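Local atomic coordinates of thermoresistant glucokinase (Janibacter sp. HTCC2649, PDB entry 4EUN), a protein that probably phosphorylates D-gluconate to 6-phosphogluconate with ATP, as a small P-loop kinase of the gluconokinase family. Residues E56-D61 with T104-S109. Numbering follows the deposited sequence. Where two conformers were deposited one is given.
Sequences EFAEAD and TIITCS
Thr104 pairs with Glu56 at the start of a parallel ladder, its CA-H leaning on Glu56 O; its own hydroxyl turns elsewhere, to His31, while the Glu56 carboxylate forms a salt bridge with Arg97. One residue on, Ile105 uses both of its backbone groups: its N reaches Glu56 O at 2.8 Å, and its O takes Ala58 N at 3.0 Å, with Phe57 CA as a second, weaker donor at 3.2 Å. Ile105 CG2 lies against Phe57, while the end of the chain leads away, toward Val32, Val34 and Val49. Ile106 turns to the other face, where its CG2 lies 4.0 Å from Ala58 CB, near Trp93. This is the 2-3 edge of the 2-3-1-4-5 parallel sheet of a P-loop kinase: two helices, 66-73 and 80-99, lie in the connection from strand 56-59 to strand 104-108, which separates 56-59 from strand 31-35. Thr107 buries more area against the other segment than any other residue here. Its N bonds to Ala58 O, its O accepts Ala60 N, and its side chain parts in two. With chi1 at 50°, OG1 sits between the backbone N and the carbonyl carbon and, in the Glu59 conformer given, donates to Glu59 OE1 at 2.7 Å, coming from above the carboxylate plane, whereas CG2 meets the edge of the Phe57 ring at CE1, in the ring plane. In that conformer the bent Glu59 chain is held from its other oxygen too, OE2 receiving Asp61 N; the Glu59 side chain lies about 5 Å from a bound sulfate, and Thr107 itself touches Lys42 of the probable Walker A motif. Cys108 places SG 3.8 Å from Ala60 CB. Past the strand ends, a water links Ser109 N to Asp61 OD1.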
loop_
_atom_site.group_PDB
_atom_site.type_symbol
_atom_site.label_atom_id
_atom_site.label_comp_id
_atom_site.label_asym_id
_atom_site.label_seq_id
_atom_site.Cartn_x
_atom_site.Cartn_y
_atom_site.Cartn_z
ATOM N N GLU A 56 -6.969 -6.517 -4.548
ATOM C CA GLU A 56 -5.935 -6.439 -3.511
ATOM C C GLU A 56 -4.985 -5.305 -3.831
ATOM O O GLU A 56 -4.373 -5.301 -4.888
ATOM C CB GLU A 56 -5.102 -7.716 -3.432
ATOM C CG GLU A 56 -3.997 -7.590 -2.381
ATOM C CD GLU A 56 -3.127 -8.815 -2.241
ATOM O OE1 GLU A 56 -3.378 -9.825 -2.936
ATOM O OE2 GLU A 56 -2.184 -8.759 -1.413
ATOM N N PHE A 57 -4.831 -4.382 -2.889
ATOM C CA PHE A 57 -3.961 -3.229 -3.097
ATOM C C PHE A 57 -2.534 -3.539 -2.667
ATOM O O PHE A 57 -2.305 -4.119 -1.609
ATOM C CB PHE A 57 -4.508 -2.036 -2.304
ATOM C CG PHE A 57 -3.545 -0.887 -2.180
ATOM C CD1 PHE A 57 -3.081 -0.218 -3.306
ATOM C CD2 PHE A 57 -3.124 -0.461 -0.933
ATOM C CE1 PHE A 57 -2.200 0.833 -3.175
ATOM C CE2 PHE A 57 -2.253 0.600 -0.803
ATOM C CZ PHE A 57 -1.791 1.247 -1.927
ATOM N N ALA A 58 -1.569 -3.142 -3.494
ATOM C CA ALA A 58 -0.165 -3.200 -3.095
ATOM C C ALA A 58 0.577 -1.984 -3.628
ATOM O O ALA A 58 0.233 -1.434 -4.669
ATOM C CB ALA A 58 0.493 -4.463 -3.604
ATOM N N GLU A 59 1.616 -1.595 -2.900
ATOM C CA GLU A 59 2.453 -0.470 -3.271
ATOM C C GLU A 59 3.706 -1.023 -3.936
ATOM O O GLU A 59 4.461 -1.759 -3.305
ATOM C CB GLU A 59 2.823 0.283 -1.997
ATOM C CG GLU A 59 2.617 1.770 -2.097
ATOM C CD GLU A 59 3.596 2.401 -3.051
ATOM O OE1 GLU A 59 3.202 3.328 -3.790
ATOM O OE2 GLU A 59 4.768 1.964 -3.062
ATOM N N ALA A 60 3.916 -0.691 -5.211
ATOM C CA ALA A 60 5.008 -1.297 -5.975
ATOM C C ALA A 60 6.410 -0.980 -5.451
ATOM O O ALA A 60 7.313 -1.795 -5.618
ATOM C CB ALA A 60 4.912 -0.941 -7.463
ATOM N N ASP A 61 6.602 0.173 -4.812
ATOM C CA ASP A 61 7.948 0.516 -4.341
ATOM C C ASP A 61 8.436 -0.480 -3.286
ATOM O O ASP A 61 9.632 -0.603 -3.065
ATOM C CB ASP A 61 8.027 1.949 -3.795
ATOM C CG ASP A 61 8.284 2.977 -4.870
ATOM O OD1 ASP A 61 8.695 2.590 -5.985
ATOM O OD2 ASP A 61 8.099 4.186 -4.592
ATOM N N THR A 104 -5.932 -7.759 -8.506
ATOM C CA THR A 104 -4.987 -6.849 -7.856
ATOM C C THR A 104 -5.027 -5.427 -8.421
ATOM O O THR A 104 -5.409 -5.218 -9.573
ATOM C CB THR A 104 -3.530 -7.357 -8.000
ATOM O OG1 THR A 104 -3.156 -7.350 -9.387
ATOM C CG2 THR A 104 -3.389 -8.783 -7.442
ATOM N N ILE A 105 -4.622 -4.465 -7.592
ATOM C CA ILE A 105 -4.343 -3.105 -8.047
ATOM C C ILE A 105 -3.079 -2.623 -7.347
ATOM O O ILE A 105 -2.959 -2.697 -6.122
ATOM C CB ILE A 105 -5.540 -2.142 -7.825
ATOM C CG1 ILE A 105 -5.225 -0.745 -8.364
ATOM C CG2 ILE A 105 -5.972 -2.082 -6.340
ATOM C CD1 ILE A 105 -6.478 0.120 -8.508
ATOM N N ILE A 106 -2.117 -2.136 -8.126
ATOM C CA ILE A 106 -0.858 -1.671 -7.558
ATOM C C ILE A 106 -0.583 -0.246 -7.995
ATOM O O ILE A 106 -0.976 0.164 -9.087
ATOM C CB ILE A 106 0.333 -2.576 -7.955
ATOM C CG1 ILE A 106 0.616 -2.505 -9.446
ATOM C CG2 ILE A 106 0.076 -4.028 -7.528
ATOM C CD1 ILE A 106 1.802 -3.362 -9.864
ATOM N N THR A 107 0.106 0.509 -7.143
ATOM C CA THR A 107 0.574 1.835 -7.534
ATOM C C THR A 107 2.010 1.739 -8.007
ATOM O O THR A 107 2.824 1.107 -7.341
ATOM C CB THR A 107 0.521 2.794 -6.351
ATOM O OG1 THR A 107 1.155 2.180 -5.222
ATOM C CG2 THR A 107 -0.917 3.100 -5.978
ATOM N N CYS A 108 2.312 2.366 -9.144
ATOM C CA CYS A 108 3.679 2.450 -9.662
ATOM C C CYS A 108 4.060 3.899 -9.928
ATOM O O CYS A 108 3.212 4.707 -10.304
ATOM C CB CYS A 108 3.805 1.716 -10.999
ATOM S SG CYS A 108 3.682 -0.065 -10.896
ATOM N N SER A 109 5.344 4.219 -9.785
ATOM C CA SER A 109 5.865 5.502 -10.253
ATOM C C SER A 109 5.908 5.513 -11.785
ATOM O O SER A 109 5.230 4.719 -12.436
ATOM C CB SER A 109 7.253 5.752 -9.670
ATOM O OG SER A 109 8.059 4.600 -9.809
HETATM O O HOH W 1 6.458 2.571 -7.871
HETATM O O HOH W 2 9.788 4.002 -8.090
#